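Local structure of catechol 2,3-dioxygenase (Rhodococcus sp., 2WL9) at residues D194-S198 / S245-A249; T218-L223 / E263-G267. The protein probably catalyses iron-dependent extradiol ring cleavage of catechols in the breakdown of aromatic hydrocarbons. Residues are numbered along the deposited sequence.

Contact 1 of 2, residues D194-S198 / S245-A249; sequences DRHHS and SNDEA
The imidazole of His196 lies with one face over the backbone of 245-249, covering Asp247 CA and Asn246 C. Its CG is 3.6 Å from Asp247 CB, and its NE2 is 3.3 Å from Asn246 CB. The t rotamer (chi1 174°, chi2 89°) achieves this overlap, with His196 and Asp247 in register at a CA to CA distance of 5.5 Å. No direct hydrogen bond joins the segments. Instead, His196 NE2 and Asn246 ND2 both bond to Glu174 OE1, so one outside carboxylate links the two sides.

Backbone angles change from helical at His196 (-41/-52) to extended at His197 (-145/151). In the facing segment, residues 245 to 247 have helical angles without regular bonds, and Glu248 is left-handed (55/25). Asp247, chi1 p, forms an Asx turn: its OD1 accepts from Ala249 N at 3.2 Å with an N-H...O angle of 173°.

A water completes the junction, 3.2 Å from His197 NE2. It donates to Asn246 OD1 at 2.6 Å and weakly to Asp247 OD2 at 3.3 Å. His197, chi1 p, places its nearest side-chain atom about 4 Å from the Fe (III) ion, and its ring meets that of the metal ligand His149. This suits a second-sphere residue lining the metal pocket.

The buried contact thus joins two loops beside the iron centre: 194-198 leads from strand 184-191 into strand 199-201, while the loop holding 245-249 connects strand 242-243 to strand 250-255.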
ATOM      1  N   ASP C 194       3.499  20.736  -9.978  1.00 21.63           N
ATOM      2  CA  ASP C 194       3.993  19.443 -10.468  1.00 22.12           C
ATOM      3  C   ASP C 194       4.161  19.368 -11.988  1.00 21.51           C
ATOM      4  O   ASP C 194       4.785  18.432 -12.482  1.00 21.80           O
ATOM      5  CB  ASP C 194       3.085  18.299 -10.003  1.00 22.64           C
ATOM      6  CG  ASP C 194       3.406  17.812  -8.591  1.00 25.47           C
ATOM      7  OD1 ASP C 194       2.584  17.035  -8.047  1.00 27.55           O
ATOM      8  OD2 ASP C 194       4.461  18.186  -8.025  1.00 27.15           O
ATOM      9  N   ARG C 195       3.605  20.321 -12.738  1.00 20.66           N
ATOM     10  CA  ARG C 195       3.837  20.336 -14.182  1.00 20.18           C
ATOM     11  C   ARG C 195       5.279  20.730 -14.464  1.00 19.95           C
ATOM     12  O   ARG C 195       5.746  21.773 -13.980  1.00 20.43           O
ATOM     13  CB  ARG C 195       2.871  21.271 -14.919  1.00 20.03           C
ATOM     14  CG  ARG C 195       2.950  21.106 -16.428  1.00 19.94           C
ATOM     15  CD  ARG C 195       1.985  22.023 -17.171  1.00 19.64           C
ATOM     16  NE  ARG C 195       0.571  21.752 -16.888  1.00 18.24           N
ATOM     17  CZ  ARG C 195      -0.127  20.724 -17.374  1.00 19.79           C
ATOM     18  NH1 ARG C 195       0.440  19.818 -18.166  1.00 19.51           N
ATOM     19  NH2 ARG C 195      -1.408  20.593 -17.056  1.00 18.97           N
ATOM     20  N   HIS C 196       5.975  19.907 -15.253  1.00 19.57           N
ATOM     21  CA  HIS C 196       7.414  20.103 -15.488  1.00 19.10           C
ATOM     22  C   HIS C 196       7.766  21.572 -15.681  1.00 18.90           C
ATOM     23  O   HIS C 196       8.684  22.086 -15.039  1.00 18.86           O
ATOM     24  CB  HIS C 196       7.943  19.317 -16.686  1.00 18.98           C
ATOM     25  CG  HIS C 196       9.371  19.640 -16.992  1.00 17.65           C
ATOM     26  ND1 HIS C 196      10.425  18.959 -16.420  1.00 18.12           N
ATOM     27  CD2 HIS C 196       9.924  20.617 -17.750  1.00 16.92           C
ATOM     28  CE1 HIS C 196      11.563  19.492 -16.826  1.00 16.45           C
ATOM     29  NE2 HIS C 196      11.289  20.500 -17.633  1.00 18.57           N
ATOM     30  N   HIS C 197       7.053  22.219 -16.598  1.00 18.66           N
ATOM     31  CA  HIS C 197       7.060  23.678 -16.691  1.00 18.97           C
ATOM     32  C   HIS C 197       5.690  24.208 -17.113  1.00 18.86           C
ATOM     33  O   HIS C 197       4.925  23.504 -17.784  1.00 19.23           O
ATOM     34  CB  HIS C 197       8.188  24.198 -17.604  1.00 18.68           C
ATOM     35  CG  HIS C 197       8.161  23.652 -18.999  1.00 19.02           C
ATOM     36  ND1 HIS C 197       7.751  24.398 -20.084  1.00 19.70           N
ATOM     37  CD2 HIS C 197       8.517  22.442 -19.493  1.00 19.35           C
ATOM     38  CE1 HIS C 197       7.851  23.670 -21.183  1.00 17.32           C
ATOM     39  NE2 HIS C 197       8.311  22.479 -20.851  1.00 19.76           N
ATOM     40  N   SER C 198       5.391  25.428 -16.665  1.00 18.80           N
ATOM     41  CA  SER C 198       4.211  26.191 -17.073  1.00 18.91           C
ATOM     42  C   SER C 198       4.587  27.258 -18.093  1.00 19.13           C
ATOM     43  O   SER C 198       3.725  27.790 -18.795  1.00 18.99           O
ATOM     44  CB  SER C 198       3.605  26.904 -15.866  1.00 19.01           C
ATOM     45  OG  SER C 198       3.289  25.996 -14.845  1.00 19.18           O
ATOM     46  N   SER C 245      14.084  16.125 -23.643  1.00 22.28           N
ATOM     47  CA  SER C 245      14.791  15.555 -22.495  1.00 22.24           C
ATOM     48  C   SER C 245      14.345  16.152 -21.159  1.00 22.23           C
ATOM     49  O   SER C 245      14.519  15.527 -20.106  1.00 22.36           O
ATOM     50  CB  SER C 245      16.307  15.682 -22.660  1.00 22.36           C
ATOM     51  OG  SER C 245      16.745  14.972 -23.799  1.00 22.17           O
ATOM     52  N   ASN C 246      13.758  17.348 -21.194  1.00 22.09           N
ATOM     53  CA  ASN C 246      13.347  17.992 -19.951  1.00 22.20           C
ATOM     54  C   ASN C 246      12.037  17.471 -19.352  1.00 22.19           C
ATOM     55  O   ASN C 246      12.032  16.998 -18.213  1.00 22.34           O
ATOM     56  CB  ASN C 246      13.424  19.535 -20.020  1.00 22.13           C
ATOM     57  CG  ASN C 246      12.501  20.161 -21.072  1.00 21.98           C
ATOM     58  OD1 ASN C 246      11.949  19.490 -21.939  1.00 21.92           O
ATOM     59  ND2 ASN C 246      12.342  21.481 -20.988  1.00 22.49           N
ATOM     60  N   ASP C 247      10.937  17.537 -20.097  1.00 22.19           N
ATOM     61  CA  ASP C 247       9.664  17.070 -19.550  1.00 22.14           C
ATOM     62  C   ASP C 247       9.439  15.580 -19.787  1.00 22.32           C
ATOM     63  O   ASP C 247       8.590  14.978 -19.134  1.00 22.35           O
ATOM     64  CB  ASP C 247       8.470  17.901 -20.051  1.00 22.31           C
ATOM     65  CG  ASP C 247       8.395  17.999 -21.569  1.00 22.27           C
ATOM     66  OD1 ASP C 247       9.035  17.192 -22.282  1.00 23.95           O
ATOM     67  OD2 ASP C 247       7.671  18.898 -22.054  1.00 22.59           O
ATOM     68  N   GLU C 248      10.209  15.002 -20.713  1.00 22.22           N
ATOM     69  CA  GLU C 248      10.080  13.581 -21.100  1.00 22.30           C
ATOM     70  C   GLU C 248       8.656  13.201 -21.551  1.00 22.00           C
ATOM     71  O   GLU C 248       8.247  12.039 -21.483  1.00 21.83           O
ATOM     72  CB  GLU C 248      10.627  12.647 -20.005  1.00 22.81           C
ATOM     73  CG  GLU C 248      12.115  12.894 -19.706  1.00 23.33           C
ATOM     74  CD  GLU C 248      12.781  11.820 -18.850  1.00 25.28           C
ATOM     75  OE1 GLU C 248      12.215  10.722 -18.671  1.00 23.55           O
ATOM     76  OE2 GLU C 248      13.898  12.090 -18.358  1.00 26.65           O
ATOM     77  N   ALA C 249       7.920  14.202 -22.021  1.00 22.02           N
ATOM     78  CA  ALA C 249       6.552  14.023 -22.505  1.00 21.42           C
ATOM     79  C   ALA C 249       6.530  13.585 -23.966  1.00 21.21           C
ATOM     80  O   ALA C 249       7.348  14.033 -24.760  1.00 21.39           O
ATOM     81  CB  ALA C 249       5.777  15.313 -22.342  1.00 21.02           C
TER
HETATM   82  O   HOH W   1      10.066  20.904 -23.034  1.00 34.85           O

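Contact 2 of 2, residues T218-L223 / E263-G267; sequences THLDDL and EPGWG. With FE (Fe (III) ion), chain K.
Trp266, Leu223 and Leu220 account for most of the 287 Å² buried here, where the first turn of helix 220-232 packs on strand 261-266. Both elements belong to a beta-alpha-beta-beta-beta module of the glyoxalase (vicinal oxygen chelate) fold, in which strand 261-266 pairs in parallel with strand 210-217, the strand that leads into the helix.

Trp266 (phi/psi -158/145, chi1 172°, chi2 84°) points its CA-to-CB bond toward 218-223, and its indole lies against Thr218 to Leu220. Leu220 CB lies over the five-membered ring, 4.0 Å from its centroid and 10° off the normal, a CH-pi contact. Leu220 N also sits over this face, 3.4 Å from Trp266 CD1. Across the segments, CA atoms are nearest for Leu220 with Trp266 (6.0 Å) and Leu223 with Gly265 (6.3 Å).

Leu223, one helical turn on, has chi1 t and chi2 p and spans two side chains of one strand face: CD1 is 3.9 Å from Pro264 CB and CD2 is 4.0 Å from Trp266 CB. Pro264 also directs its CA-to-CB bond toward the helix, whereas a CB on the intervening Gly265 would point away, as extended alternation requires. Glu263 makes no contact with 218-223; its OE1 binds Fe (III) at 2.3 Å, joining His149 and His212 in the facial triad of two histidines and one carboxylate known from extradiol dioxygenases. The strand therefore carries an iron ligand and, farther along, the helix-packing surface. Trp266 also meets Trp266 of a neighbouring subunit.

At the indole edge, Trp266 NE1 donates a weak hydrogen bond to Thr218 O, 3.1 Å long with an N-H...O angle of 130°.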
ATOM      1  N   THR C 218      -4.655  12.592 -20.317  1.00 18.45           N
ATOM      2  CA  THR C 218      -4.384  11.540 -19.324  1.00 18.61           C
ATOM      3  C   THR C 218      -4.051  10.209 -19.999  1.00 19.29           C
ATOM      4  O   THR C 218      -3.237   9.427 -19.484  1.00 19.63           O
ATOM      5  CB  THR C 218      -5.561  11.307 -18.332  1.00 18.26           C
ATOM      6  OG1 THR C 218      -6.739  10.936 -19.055  1.00 17.83           O
ATOM      7  CG2 THR C 218      -5.838  12.541 -17.485  1.00 18.48           C
ATOM      8  N   HIS C 219      -4.664   9.974 -21.159  1.00 19.48           N
ATOM      9  CA  HIS C 219      -4.588   8.693 -21.845  1.00 20.33           C
ATOM     10  C   HIS C 219      -3.858   8.835 -23.173  1.00 20.17           C
ATOM     11  O   HIS C 219      -4.163   9.726 -23.979  1.00 19.79           O
ATOM     12  CB  HIS C 219      -5.993   8.143 -22.108  1.00 20.24           C
ATOM     13  CG  HIS C 219      -6.699   7.641 -20.886  1.00 21.66           C
ATOM     14  ND1 HIS C 219      -6.889   8.411 -19.759  1.00 21.34           N
ATOM     15  CD2 HIS C 219      -7.287   6.447 -20.628  1.00 22.76           C
ATOM     16  CE1 HIS C 219      -7.560   7.715 -18.858  1.00 22.53           C
ATOM     17  NE2 HIS C 219      -7.810   6.518 -19.360  1.00 22.96           N
ATOM     18  N   LEU C 220      -2.903   7.939 -23.401  1.00 20.61           N
ATOM     19  CA  LEU C 220      -2.116   7.953 -24.632  1.00 20.86           C
ATOM     20  C   LEU C 220      -3.008   7.881 -25.870  1.00 20.98           C
ATOM     21  O   LEU C 220      -2.744   8.544 -26.871  1.00 21.23           O
ATOM     22  CB  LEU C 220      -1.081   6.815 -24.625  1.00 21.26           C
ATOM     23  CG  LEU C 220      -0.206   6.556 -25.866  1.00 21.85           C
ATOM     24  CD1 LEU C 220       0.421   7.825 -26.433  1.00 22.28           C
ATOM     25  CD2 LEU C 220       0.888   5.536 -25.534  1.00 23.70           C
ATOM     26  N   ASP C 221      -4.078   7.101 -25.790  1.00 21.24           N
ATOM     27  CA  ASP C 221      -4.948   6.870 -26.943  1.00 21.82           C
ATOM     28  C   ASP C 221      -5.648   8.124 -27.472  1.00 21.72           C
ATOM     29  O   ASP C 221      -6.018   8.182 -28.649  1.00 21.97           O
ATOM     30  CB  ASP C 221      -5.945   5.754 -26.625  1.00 22.11           C
ATOM     31  CG  ASP C 221      -5.257   4.411 -26.452  1.00 22.66           C
ATOM     32  OD1 ASP C 221      -4.094   4.297 -26.872  1.00 23.83           O
ATOM     33  OD2 ASP C 221      -5.860   3.482 -25.897  1.00 23.34           O
ATOM     34  N   ASP C 222      -5.816   9.118 -26.600  1.00 21.52           N
ATOM     35  CA  ASP C 222      -6.338  10.426 -26.993  1.00 21.09           C
ATOM     36  C   ASP C 222      -5.332  11.236 -27.796  1.00 20.98           C
ATOM     37  O   ASP C 222      -5.713  12.001 -28.684  1.00 21.09           O
ATOM     38  CB  ASP C 222      -6.810  11.207 -25.764  1.00 21.02           C
ATOM     39  CG  ASP C 222      -8.202  10.793 -25.321  1.00 20.99           C
ATOM     40  OD1 ASP C 222      -9.031  10.503 -26.209  1.00 22.34           O
ATOM     41  OD2 ASP C 222      -8.465  10.751 -24.099  1.00 20.26           O
ATOM     42  N   LEU C 223      -4.053  11.076 -27.475  1.00 21.16           N
ATOM     43  CA  LEU C 223      -2.988  11.681 -28.268  1.00 21.23           C
ATOM     44  C   LEU C 223      -2.963  11.063 -29.661  1.00 21.57           C
ATOM     45  O   LEU C 223      -2.866  11.781 -30.659  1.00 21.22           O
ATOM     46  CB  LEU C 223      -1.632  11.523 -27.576  1.00 21.23           C
ATOM     47  CG  LEU C 223      -0.394  12.074 -28.289  1.00 21.85           C
ATOM     48  CD1 LEU C 223      -0.449  13.595 -28.431  1.00 22.50           C
ATOM     49  CD2 LEU C 223       0.864  11.648 -27.556  1.00 23.29           C
ATOM     50  N   GLU C 263       0.697  22.004 -28.937  1.00 18.89           N
ATOM     51  CA  GLU C 263       1.519  20.833 -28.713  1.00 18.61           C
ATOM     52  C   GLU C 263       0.754  19.820 -27.847  1.00 18.37           C
ATOM     53  O   GLU C 263       0.901  19.816 -26.629  1.00 18.11           O
ATOM     54  CB  GLU C 263       2.841  21.254 -28.055  1.00 18.78           C
ATOM     55  CG  GLU C 263       3.876  20.140 -27.876  1.00 19.63           C
ATOM     56  CD  GLU C 263       4.879  20.436 -26.761  1.00 19.87           C
ATOM     57  OE1 GLU C 263       4.896  21.573 -26.238  1.00 21.21           O
ATOM     58  OE2 GLU C 263       5.666  19.539 -26.415  1.00 19.20           O
ATOM     59  N   PRO C 264      -0.081  18.970 -28.480  1.00 18.08           N
ATOM     60  CA  PRO C 264      -0.768  17.911 -27.744  1.00 17.95           C
ATOM     61  C   PRO C 264       0.244  16.908 -27.205  1.00 17.52           C
ATOM     62  O   PRO C 264       1.185  16.543 -27.910  1.00 17.33           O
ATOM     63  CB  PRO C 264      -1.645  17.252 -28.813  1.00 17.99           C
ATOM     64  CG  PRO C 264      -1.796  18.292 -29.869  1.00 18.47           C
ATOM     65  CD  PRO C 264      -0.488  18.993 -29.896  1.00 18.28           C
ATOM     66  N   GLY C 265       0.052  16.472 -25.969  1.00 17.37           N
ATOM     67  CA  GLY C 265       1.020  15.581 -25.333  1.00 17.82           C
ATOM     68  C   GLY C 265       0.444  14.606 -24.331  1.00 18.12           C
ATOM     69  O   GLY C 265      -0.760  14.616 -24.058  1.00 18.05           O
ATOM     70  N   TRP C 266       1.325  13.756 -23.804  1.00 18.00           N
ATOM     71  CA  TRP C 266       0.985  12.719 -22.838  1.00 18.25           C
ATOM     72  C   TRP C 266       2.228  12.314 -22.048  1.00 18.88           C
ATOM     73  O   TRP C 266       3.332  12.284 -22.594  1.00 18.10           O
ATOM     74  CB  TRP C 266       0.422  11.478 -23.537  1.00 18.28           C
ATOM     75  CG  TRP C 266       0.240  10.308 -22.605  1.00 18.14           C
ATOM     76  CD1 TRP C 266      -0.829  10.069 -21.799  1.00 17.96           C
ATOM     77  CD2 TRP C 266       1.168   9.237 -22.371  1.00 18.48           C
ATOM     78  NE1 TRP C 266      -0.633   8.911 -21.077  1.00 17.06           N
ATOM     79  CE2 TRP C 266       0.584   8.381 -21.409  1.00 18.71           C
ATOM     80  CE3 TRP C 266       2.440   8.923 -22.877  1.00 19.05           C
ATOM     81  CZ2 TRP C 266       1.220   7.225 -20.945  1.00 19.98           C
ATOM     82  CZ3 TRP C 266       3.077   7.772 -22.413  1.00 19.60           C
ATOM     83  CH2 TRP C 266       2.466   6.938 -21.457  1.00 20.16           C
ATOM     84  N   GLY C 267       2.034  11.997 -20.768  1.00 19.44           N
ATOM     85  CA  GLY C 267       3.095  11.430 -19.934  1.00 20.84           C
ATOM     86  C   GLY C 267       4.177  12.396 -19.487  1.00 21.44           C
ATOM     87  O   GLY C 267       5.338  11.996 -19.335  1.00 21.56           O
TER
HETATM   88 FE    FE K1300       6.619  22.629 -25.125  1.00 36.21          FE

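From the N terminus the segments come as 194-198, 218-223, 245-249 and 263-267, so the two contacts cross rather than nest. Contact 1 closes a loop with 46 intervening residues, which include strand 210-217 and helix 220-232. Contact 2 opens at the start of that helix and closes, with 39 residues between, on strand 261-266, after strand 250-255. Their centres are 14 Å apart, and they touch where Ala249 CB packs 3.9 Å from Trp266 O. Contact 1 joins loops on the iron pocket, while contact 2 ties helix 220-232 to the strand bearing Glu263.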